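Local coordinates for protein (sliding clamp) (Enterobacteria phage RB69, PDB 1B77), which forms a ring-shaped trimeric sliding clamp that probably encircles DNA and tethers the phage DNA polymerase to it for processive replication, at residues 5-8 with 9-13; 128-132 with 133-137; 197-201 with 202-206. All coordinates share one frame; numbering follows the deposited sequence.

Contact 1. Residues 5-8 with 9-13; sequences KDTI and AILKN
Successive i to i+4 backbone bonds tie Lys5-Ile8 to Ala9-Lys12, the defining pattern of an alpha helix, here the opening turns of helix 5-15 in the first half of a DNA-clamp fold. The shortest are Ala9 N to Lys5 O and Leu11 N to Thr7 O, both 2.9 Å. The second is the straighter of the two at its hydrogen (157°). Ile10 N to Asp6 O (3.1 Å) and Lys12 N to Ile8 O (3.0 Å) continue the series. Beyond the backbone, Thr7 and Leu11 stand side by side one turn apart and point the same way. Thr7 divides its two branches: CG2, anti to the backbone N, meets Leu11, whereas OG1, beside that N (chi1 -66°), takes its main bond from outside, with Asp46 OD2. Leu11 also packs on Ile29 and on Leu61 of helix 57-64, and Ile10 on Ile29, so the buried side of the helix rests against sheet and helix together. Lys5 and Asp6 lie on its exposed side. At the apolar seam, Leu11 CD1 lies 4.0 Å from Thr7 CG2.

Contact 2. Residues 128-132 with 133-137; sequences RVSRG and LQIDT
The flat amide of Gln134 turns back toward Gly132, bringing NE2 to 3.2 Å from Gly132 O; the chain bends at chi2 (88°) to put it there. This fold-back sits on the Schellman-like turn that finishes helix 120-132, where Gln134 takes a left-handed helical conformation and the chain turns off sharply from the helix axis. The six-to-one bond is present, Ile135 N to Ser130 O at 2.8 Å and nearly straight (163°), but Gln134 N lies 3.7 Å from Arg131 O, too far to complete the motif. Ser130 O also receives a weak bond from Leu133 N, whose shorter bond goes to Val129 O at 3.1 Å. Ile135 comes back onto Ser130, its CB resting 3.7 Å from Ser130 OG, a hydroxyl in the place where a Schellman turn usually has an apolar contact. That hydroxyl, lying beside its own backbone N (chi1 -81°), is buried and satisfied by Leu126 O one turn earlier. On the neighbouring flank Val129 and Leu133 pack obliquely, and both also reach the second subunit, Val129 touching Ile63 and Leu133 touching Trp92 of that chain, which places the helix end at the ring's subunit interface. Within the chain, Val129 and Ile135 both pack on Tyr165 of strand 165-171. Val129 CG2 does the touching in the apolar pair, 3.6 Å from Leu133 CD1.

Contact 3. Residues 197-201 with 202-206; sequences MLWGA and GDKVA
Strands 197-201 and 204-206 run antiparallel as a tight beta hairpin, closed by a type II' turn from Ala201 to Lys204 with Gly202 at its first corner (phi 70°). Two reciprocal pairs of backbone bonds hold it. Trp199 N to Ala206 O and Ala206 N to Trp199 O are both 3.0 Å, and next to the turn Ala201 N reaches Lys204 O at 2.8 Å. The return bond, Lys204 N to Ala201 O, is longer at 3.2 Å and comes in from above the carbonyl plane. Between these pairs Gly200 faces Val205, and the close approach allows two CA-H...O contacts, Val205 CA to Trp199 O and Gly200 CA to Lys204 O, 3.3 Å each. Trp199 dominates the side chains. With CG anti to the backbone N (chi1 170°), its indole is carried toward the turn and across onto the partner strand, so that Ala201 N and Lys204 O lie under the rim of one face. Ala206 CB meets the ring edge in plane, 4.0 Å from Trp199 CE3, while the far corner, Trp199 CH2, comes 3.7 Å from Lys204 CB. The lysine runs alongside the ring and then on, extended, to the exposed surface. Trp199 also touches Pro110 and Ser113, and Ser113 OG bonds Gly200 N. All four hydrogen bonds across the hairpin are backbone to backbone, with a single large ring lying over the Ala201 N to Lys204 O bond, which it probably shields in part from solvent.

All three contacts are local, yet each shows a different way for neighbouring residues to settle. Contact 1 lies within a helix, near the start of 5-15, contact 2 where helix 120-132 gives way to a loop; both are partly buried. The first uses a regular bonding pattern, the second the break-off of that pattern as the chain turns away. Contact 3 is the surface contact, a sheet hairpin whose pairing is backbone-driven and whose packing rests on one aromatic ring. Only contact 2 touches another subunit. Contacts 2 and 3 lie in the C-terminal half of the clamp chain, their centres about 24 Å apart; contacts 1 and 3 lie on opposite sides of the chain's centre.

Contact 1. Residues 5-8 with 9-13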
ATOM      1  N   LYS A   5      13.844   8.520  19.419  1.00 38.54           N
ATOM      2  CA  LYS A   5      13.022   8.568  18.216  1.00 38.58           C
ATOM      3  C   LYS A   5      13.235   9.833  17.388  1.00 37.69           C
ATOM      4  O   LYS A   5      13.106   9.805  16.163  1.00 37.55           O
ATOM      5  CB  LYS A   5      11.541   8.416  18.584  1.00 39.94           C
ATOM      6  CG  LYS A   5      11.141   6.989  18.967  1.00 41.86           C
ATOM      7  CD  LYS A   5      10.295   6.333  17.876  1.00 43.47           C
ATOM      8  CE  LYS A   5      10.018   4.865  18.194  1.00 44.48           C
ATOM      9  NZ  LYS A   5       9.099   4.232  17.193  1.00 45.47           N
ATOM     10  N   ASP A   6      13.547  10.943  18.050  1.00 36.76           N
ATOM     11  CA  ASP A   6      13.795  12.196  17.339  1.00 35.86           C
ATOM     12  C   ASP A   6      15.069  12.059  16.508  1.00 34.83           C
ATOM     13  O   ASP A   6      15.111  12.439  15.334  1.00 34.58           O
ATOM     14  CB  ASP A   6      13.963  13.353  18.319  1.00 36.62           C
ATOM     15  CG  ASP A   6      12.663  13.760  18.961  1.00 37.56           C
ATOM     16  OD1 ASP A   6      11.723  14.129  18.215  1.00 37.67           O
ATOM     17  OD2 ASP A   6      12.588  13.713  20.210  1.00 38.40           O
ATOM     18  N   THR A   7      16.112  11.529  17.141  1.00 33.23           N
ATOM     19  CA  THR A   7      17.377  11.318  16.463  1.00 31.73           C
ATOM     20  C   THR A   7      17.153  10.342  15.313  1.00 30.60           C
ATOM     21  O   THR A   7      17.582  10.589  14.193  1.00 30.19           O
ATOM     22  CB  THR A   7      18.422  10.743  17.428  1.00 31.67           C
ATOM     23  OG1 THR A   7      18.719  11.727  18.427  1.00 31.51           O
ATOM     24  CG2 THR A   7      19.711  10.363  16.674  1.00 31.63           C
ATOM     25  N   ILE A   8      16.459   9.244  15.605  1.00 29.44           N
ATOM     26  CA  ILE A   8      16.159   8.221  14.614  1.00 28.25           C
ATOM     27  C   ILE A   8      15.424   8.795  13.413  1.00 27.47           C
ATOM     28  O   ILE A   8      15.696   8.420  12.270  1.00 26.92           O
ATOM     29  CB  ILE A   8      15.305   7.081  15.231  1.00 28.27           C
ATOM     30  CG1 ILE A   8      16.142   6.311  16.267  1.00 28.63           C
ATOM     31  CG2 ILE A   8      14.805   6.144  14.129  1.00 27.98           C
ATOM     32  CD1 ILE A   8      15.381   5.210  17.013  1.00 27.62           C
ATOM     33  N   ALA A   9      14.490   9.705  13.669  1.00 26.58           N
ATOM     34  CA  ALA A   9      13.729  10.316  12.586  1.00 25.96           C
ATOM     35  C   ALA A   9      14.635  11.163  11.694  1.00 25.55           C
ATOM     36  O   ALA A   9      14.461  11.186  10.478  1.00 25.34           O
ATOM     37  CB  ALA A   9      12.587  11.172  13.150  1.00 26.11           C
ATOM     38  N   ILE A  10      15.604  11.853  12.285  1.00 24.83           N
ATOM     39  CA  ILE A  10      16.492  12.666  11.470  1.00 24.58           C
ATOM     40  C   ILE A  10      17.450  11.769  10.699  1.00 24.16           C
ATOM     41  O   ILE A  10      17.792  12.061   9.548  1.00 23.92           O
ATOM     42  CB  ILE A  10      17.283  13.679  12.319  1.00 24.93           C
ATOM     43  CG1 ILE A  10      16.305  14.651  12.993  1.00 25.57           C
ATOM     44  CG2 ILE A  10      18.242  14.460  11.422  1.00 24.74           C
ATOM     45  CD1 ILE A  10      16.947  15.657  13.970  1.00 25.97           C
ATOM     46  N   LEU A  11      17.874  10.672  11.322  1.00 23.10           N
ATOM     47  CA  LEU A  11      18.772   9.737  10.653  1.00 22.68           C
ATOM     48  C   LEU A  11      18.083   9.098   9.452  1.00 22.47           C
ATOM     49  O   LEU A  11      18.731   8.737   8.467  1.00 22.42           O
ATOM     50  CB  LEU A  11      19.237   8.648  11.627  1.00 22.48           C
ATOM     51  CG  LEU A  11      20.377   9.087  12.542  1.00 22.13           C
ATOM     52  CD1 LEU A  11      20.633   8.038  13.610  1.00 22.01           C
ATOM     53  CD2 LEU A  11      21.629   9.333  11.680  1.00 21.89           C
ATOM     54  N   LYS A  12      16.765   8.958   9.543  1.00 22.39           N
ATOM     55  CA  LYS A  12      15.995   8.375   8.457  1.00 22.76           C
ATOM     56  C   LYS A  12      15.971   9.353   7.273  1.00 22.42           C
ATOM     57  O   LYS A  12      15.988   8.928   6.119  1.00 21.92           O
ATOM     58  CB  LYS A  12      14.573   8.046   8.922  1.00 23.86           C
ATOM     59  CG  LYS A  12      13.929   6.904   8.138  1.00 25.63           C
ATOM     60  CD  LYS A  12      12.537   6.536   8.650  1.00 26.92           C
ATOM     61  CE  LYS A  12      11.967   5.322   7.881  1.00 28.03           C
ATOM     62  NZ  LYS A  12      12.737   4.039   8.115  1.00 29.03           N
ATOM     63  N   ASN A  13      15.943  10.657   7.551  1.00 21.73           N
ATOM     64  CA  ASN A  13      15.964  11.642   6.467  1.00 21.77           C
ATOM     65  C   ASN A  13      17.342  11.592   5.803  1.00 21.78           C
ATOM     66  O   ASN A  13      17.453  11.691   4.585  1.00 22.01           O
ATOM     67  CB  ASN A  13      15.687  13.054   7.002  1.00 21.54           C
ATOM     68  CG  ASN A  13      15.917  14.145   5.949  1.00 21.59           C
ATOM     69  OD1 ASN A  13      16.888  14.899   6.028  1.00 21.19           O
ATOM     70  ND2 ASN A  13      15.023  14.229   4.966  1.00 20.56           N
TER

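Contact 2. Residues 128-132 with 133-137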
ATOM      1  N   ARG A 128       4.861  18.356  -3.023  1.00 36.00           N
ATOM      2  CA  ARG A 128       3.686  17.586  -3.417  1.00 37.09           C
ATOM      3  C   ARG A 128       3.353  17.779  -4.890  1.00 37.59           C
ATOM      4  O   ARG A 128       3.201  16.812  -5.633  1.00 37.70           O
ATOM      5  CB  ARG A 128       2.461  18.002  -2.591  1.00 37.86           C
ATOM      6  CG  ARG A 128       2.523  17.742  -1.084  1.00 38.85           C
ATOM      7  CD  ARG A 128       2.399  16.281  -0.725  1.00 39.43           C
ATOM      8  NE  ARG A 128       2.343  16.083   0.724  1.00 39.87           N
ATOM      9  CZ  ARG A 128       1.276  16.326   1.482  1.00 40.49           C
ATOM     10  NH1 ARG A 128       0.151  16.781   0.938  1.00 40.77           N
ATOM     11  NH2 ARG A 128       1.334  16.123   2.791  1.00 40.60           N
ATOM     12  N   VAL A 129       3.232  19.032  -5.315  1.00 38.16           N
ATOM     13  CA  VAL A 129       2.871  19.318  -6.695  1.00 38.91           C
ATOM     14  C   VAL A 129       3.994  19.082  -7.715  1.00 39.37           C
ATOM     15  O   VAL A 129       3.725  18.758  -8.872  1.00 39.21           O
ATOM     16  CB  VAL A 129       2.342  20.764  -6.833  1.00 38.91           C
ATOM     17  CG1 VAL A 129       3.480  21.754  -6.706  1.00 39.07           C
ATOM     18  CG2 VAL A 129       1.628  20.928  -8.157  1.00 39.17           C
ATOM     19  N   SER A 130       5.246  19.230  -7.296  1.00 39.89           N
ATOM     20  CA  SER A 130       6.361  19.011  -8.215  1.00 40.52           C
ATOM     21  C   SER A 130       6.284  17.628  -8.856  1.00 40.88           C
ATOM     22  O   SER A 130       6.496  17.475 -10.057  1.00 40.87           O
ATOM     23  CB  SER A 130       7.702  19.168  -7.491  1.00 40.54           C
ATOM     24  OG  SER A 130       8.056  20.540  -7.373  1.00 40.79           O
ATOM     25  N   ARG A 131       5.972  16.622  -8.048  1.00 41.39           N
ATOM     26  CA  ARG A 131       5.865  15.257  -8.539  1.00 41.59           C
ATOM     27  C   ARG A 131       4.708  15.068  -9.519  1.00 41.20           C
ATOM     28  O   ARG A 131       4.805  14.284 -10.460  1.00 41.19           O
ATOM     29  CB  ARG A 131       5.709  14.284  -7.360  1.00 42.68           C
ATOM     30  CG  ARG A 131       7.028  13.799  -6.777  1.00 44.04           C
ATOM     31  CD  ARG A 131       7.291  14.316  -5.369  1.00 45.34           C
ATOM     32  NE  ARG A 131       6.290  13.870  -4.398  1.00 46.52           N
ATOM     33  CZ  ARG A 131       6.424  14.007  -3.078  1.00 47.14           C
ATOM     34  NH1 ARG A 131       7.509  14.585  -2.573  1.00 47.26           N
ATOM     35  NH2 ARG A 131       5.462  13.592  -2.262  1.00 47.25           N
ATOM     36  N   GLY A 132       3.615  15.791  -9.297  1.00 40.94           N
ATOM     37  CA  GLY A 132       2.452  15.669 -10.164  1.00 40.20           C
ATOM     38  C   GLY A 132       2.528  16.392 -11.497  1.00 39.77           C
ATOM     39  O   GLY A 132       1.775  16.071 -12.419  1.00 39.64           O
ATOM     40  N   LEU A 133       3.427  17.370 -11.600  1.00 39.36           N
ATOM     41  CA  LEU A 133       3.600  18.143 -12.830  1.00 39.01           C
ATOM     42  C   LEU A 133       4.972  17.881 -13.442  1.00 38.63           C
ATOM     43  O   LEU A 133       5.427  18.630 -14.303  1.00 38.66           O
ATOM     44  CB  LEU A 133       3.472  19.643 -12.541  1.00 39.38           C
ATOM     45  CG  LEU A 133       2.127  20.205 -12.082  1.00 39.49           C
ATOM     46  CD1 LEU A 133       2.306  21.645 -11.622  1.00 39.54           C
ATOM     47  CD2 LEU A 133       1.128  20.121 -13.221  1.00 39.57           C
ATOM     48  N   GLN A 134       5.620  16.814 -12.991  1.00 38.28           N
ATOM     49  CA  GLN A 134       6.948  16.441 -13.463  1.00 38.23           C
ATOM     50  C   GLN A 134       7.928  17.600 -13.390  1.00 37.72           C
ATOM     51  O   GLN A 134       8.680  17.852 -14.334  1.00 37.60           O
ATOM     52  CB  GLN A 134       6.911  15.916 -14.903  1.00 38.68           C
ATOM     53  CG  GLN A 134       6.016  14.714 -15.131  1.00 39.38           C
ATOM     54  CD  GLN A 134       4.604  15.125 -15.459  1.00 39.71           C
ATOM     55  OE1 GLN A 134       4.369  15.806 -16.454  1.00 40.06           O
ATOM     56  NE2 GLN A 134       3.654  14.720 -14.621  1.00 40.16           N
ATOM     57  N   ILE A 135       7.905  18.323 -12.277  1.00 37.09           N
ATOM     58  CA  ILE A 135       8.831  19.429 -12.096  1.00 36.35           C
ATOM     59  C   ILE A 135      10.123  18.797 -11.597  1.00 35.83           C
ATOM     60  O   ILE A 135      10.161  18.231 -10.505  1.00 35.67           O
ATOM     61  CB  ILE A 135       8.307  20.447 -11.057  1.00 36.40           C
ATOM     62  CG1 ILE A 135       7.011  21.087 -11.567  1.00 36.28           C
ATOM     63  CG2 ILE A 135       9.371  21.518 -10.794  1.00 36.51           C
ATOM     64  CD1 ILE A 135       6.393  22.106 -10.631  1.00 36.00           C
ATOM     65  N   ASP A 136      11.172  18.873 -12.408  1.00 35.41           N
ATOM     66  CA  ASP A 136      12.456  18.291 -12.042  1.00 34.87           C
ATOM     67  C   ASP A 136      13.488  19.351 -11.667  1.00 34.47           C
ATOM     68  O   ASP A 136      14.609  19.025 -11.262  1.00 34.29           O
ATOM     69  CB  ASP A 136      12.984  17.439 -13.196  1.00 35.55           C
ATOM     70  CG  ASP A 136      13.214  18.248 -14.464  1.00 36.04           C
ATOM     71  OD1 ASP A 136      12.773  19.415 -14.522  1.00 36.46           O
ATOM     72  OD2 ASP A 136      13.825  17.705 -15.414  1.00 36.78           O
ATOM     73  N   THR A 137      13.112  20.619 -11.792  1.00 33.59           N
ATOM     74  CA  THR A 137      14.026  21.701 -11.472  1.00 33.29           C
ATOM     75  C   THR A 137      13.275  22.961 -11.078  1.00 32.91           C
ATOM     76  O   THR A 137      12.245  23.291 -11.665  1.00 32.91           O
ATOM     77  CB  THR A 137      14.916  22.049 -12.675  1.00 33.60           C
ATOM     78  OG1 THR A 137      14.110  22.645 -13.695  1.00 34.47           O
ATOM     79  CG2 THR A 137      15.572  20.802 -13.250  1.00 33.54           C
TER

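Contact 3. Residues 197-201 with 202-206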
ATOM      1  N   MET A 197      19.265  30.481   2.644  1.00 32.97           N
ATOM      2  CA  MET A 197      20.409  31.330   2.345  1.00 33.96           C
ATOM      3  C   MET A 197      21.044  30.948   1.008  1.00 33.88           C
ATOM      4  O   MET A 197      21.541  29.833   0.835  1.00 33.64           O
ATOM      5  CB  MET A 197      21.420  31.222   3.476  1.00 34.93           C
ATOM      6  CG  MET A 197      20.813  31.591   4.813  1.00 37.16           C
ATOM      7  SD  MET A 197      21.890  31.213   6.169  1.00 39.99           S
ATOM      8  CE  MET A 197      21.482  29.476   6.445  1.00 39.67           C
ATOM      9  N   LEU A 198      21.020  31.891   0.072  1.00 33.78           N
ATOM     10  CA  LEU A 198      21.556  31.673  -1.264  1.00 33.97           C
ATOM     11  C   LEU A 198      22.910  32.356  -1.458  1.00 34.21           C
ATOM     12  O   LEU A 198      23.107  33.505  -1.052  1.00 34.02           O
ATOM     13  CB  LEU A 198      20.548  32.182  -2.288  1.00 33.93           C
ATOM     14  CG  LEU A 198      19.142  31.617  -2.068  1.00 33.80           C
ATOM     15  CD1 LEU A 198      18.134  32.385  -2.897  1.00 34.26           C
ATOM     16  CD2 LEU A 198      19.128  30.141  -2.420  1.00 33.74           C
ATOM     17  N   TRP A 199      23.840  31.645  -2.088  1.00 34.34           N
ATOM     18  CA  TRP A 199      25.178  32.176  -2.305  1.00 34.61           C
ATOM     19  C   TRP A 199      25.723  31.966  -3.700  1.00 35.07           C
ATOM     20  O   TRP A 199      25.638  30.873  -4.260  1.00 34.77           O
ATOM     21  CB  TRP A 199      26.154  31.545  -1.324  1.00 34.65           C
ATOM     22  CG  TRP A 199      27.582  31.865  -1.627  1.00 34.53           C
ATOM     23  CD1 TRP A 199      28.209  33.062  -1.446  1.00 34.62           C
ATOM     24  CD2 TRP A 199      28.572  30.966  -2.139  1.00 34.50           C
ATOM     25  NE1 TRP A 199      29.530  32.961  -1.803  1.00 34.44           N
ATOM     26  CE2 TRP A 199      29.782  31.683  -2.227  1.00 34.42           C
ATOM     27  CE3 TRP A 199      28.557  29.616  -2.518  1.00 34.41           C
ATOM     28  CZ2 TRP A 199      30.966  31.104  -2.688  1.00 34.25           C
ATOM     29  CZ3 TRP A 199      29.741  29.036  -2.977  1.00 34.10           C
ATOM     30  CH2 TRP A 199      30.925  29.782  -3.053  1.00 34.23           C
ATOM     31  N   GLY A 200      26.320  33.024  -4.234  1.00 35.64           N
ATOM     32  CA  GLY A 200      26.899  32.966  -5.559  1.00 36.48           C
ATOM     33  C   GLY A 200      28.188  33.763  -5.610  1.00 36.98           C
ATOM     34  O   GLY A 200      28.236  34.906  -5.164  1.00 36.90           O
ATOM     35  N   ALA A 201      29.237  33.147  -6.138  1.00 37.70           N
ATOM     36  CA  ALA A 201      30.541  33.791  -6.273  1.00 38.69           C
ATOM     37  C   ALA A 201      31.135  33.265  -7.563  1.00 39.12           C
ATOM     38  O   ALA A 201      31.800  32.230  -7.575  1.00 39.25           O
ATOM     39  CB  ALA A 201      31.443  33.439  -5.096  1.00 38.65           C
ATOM     40  N   GLY A 202      30.883  33.978  -8.654  1.00 39.83           N
ATOM     41  CA  GLY A 202      31.383  33.539  -9.939  1.00 40.48           C
ATOM     42  C   GLY A 202      30.640  32.287 -10.370  1.00 41.03           C
ATOM     43  O   GLY A 202      29.404  32.236 -10.336  1.00 41.19           O
ATOM     44  N   ASP A 203      31.400  31.268 -10.755  1.00 41.44           N
ATOM     45  CA  ASP A 203      30.851  29.999 -11.213  1.00 41.80           C
ATOM     46  C   ASP A 203      30.413  29.109 -10.045  1.00 41.30           C
ATOM     47  O   ASP A 203      29.963  27.981 -10.248  1.00 41.40           O
ATOM     48  CB  ASP A 203      31.916  29.268 -12.024  1.00 43.29           C
ATOM     49  CG  ASP A 203      33.103  28.859 -11.168  1.00 44.47           C
ATOM     50  OD1 ASP A 203      33.470  29.636 -10.257  1.00 45.20           O
ATOM     51  OD2 ASP A 203      33.671  27.771 -11.408  1.00 45.48           O
ATOM     52  N   LYS A 204      30.550  29.607  -8.821  1.00 40.42           N
ATOM     53  CA  LYS A 204      30.165  28.820  -7.658  1.00 39.42           C
ATOM     54  C   LYS A 204      28.850  29.282  -7.061  1.00 38.30           C
ATOM     55  O   LYS A 204      28.694  30.445  -6.693  1.00 38.45           O
ATOM     56  CB  LYS A 204      31.273  28.867  -6.608  1.00 39.83           C
ATOM     57  CG  LYS A 204      32.582  28.344  -7.145  1.00 40.50           C
ATOM     58  CD  LYS A 204      33.586  28.121  -6.048  1.00 41.28           C
ATOM     59  CE  LYS A 204      34.794  27.374  -6.579  1.00 41.59           C
ATOM     60  NZ  LYS A 204      35.745  27.062  -5.479  1.00 42.23           N
ATOM     61  N   VAL A 205      27.903  28.356  -6.979  1.00 36.73           N
ATOM     62  CA  VAL A 205      26.589  28.645  -6.429  1.00 35.05           C
ATOM     63  C   VAL A 205      26.147  27.521  -5.507  1.00 34.19           C
ATOM     64  O   VAL A 205      26.377  26.349  -5.786  1.00 33.72           O
ATOM     65  CB  VAL A 205      25.542  28.821  -7.546  1.00 34.74           C
ATOM     66  CG1 VAL A 205      25.796  30.122  -8.281  1.00 34.88           C
ATOM     67  CG2 VAL A 205      25.615  27.657  -8.517  1.00 34.21           C
ATOM     68  N   ALA A 206      25.522  27.890  -4.398  1.00 33.49           N
ATOM     69  CA  ALA A 206      25.038  26.909  -3.437  1.00 32.80           C
ATOM     70  C   ALA A 206      23.915  27.517  -2.623  1.00 32.40           C
ATOM     71  O   ALA A 206      23.744  28.737  -2.593  1.00 32.28           O
ATOM     72  CB  ALA A 206      26.172  26.455  -2.520  1.00 32.84           C
TER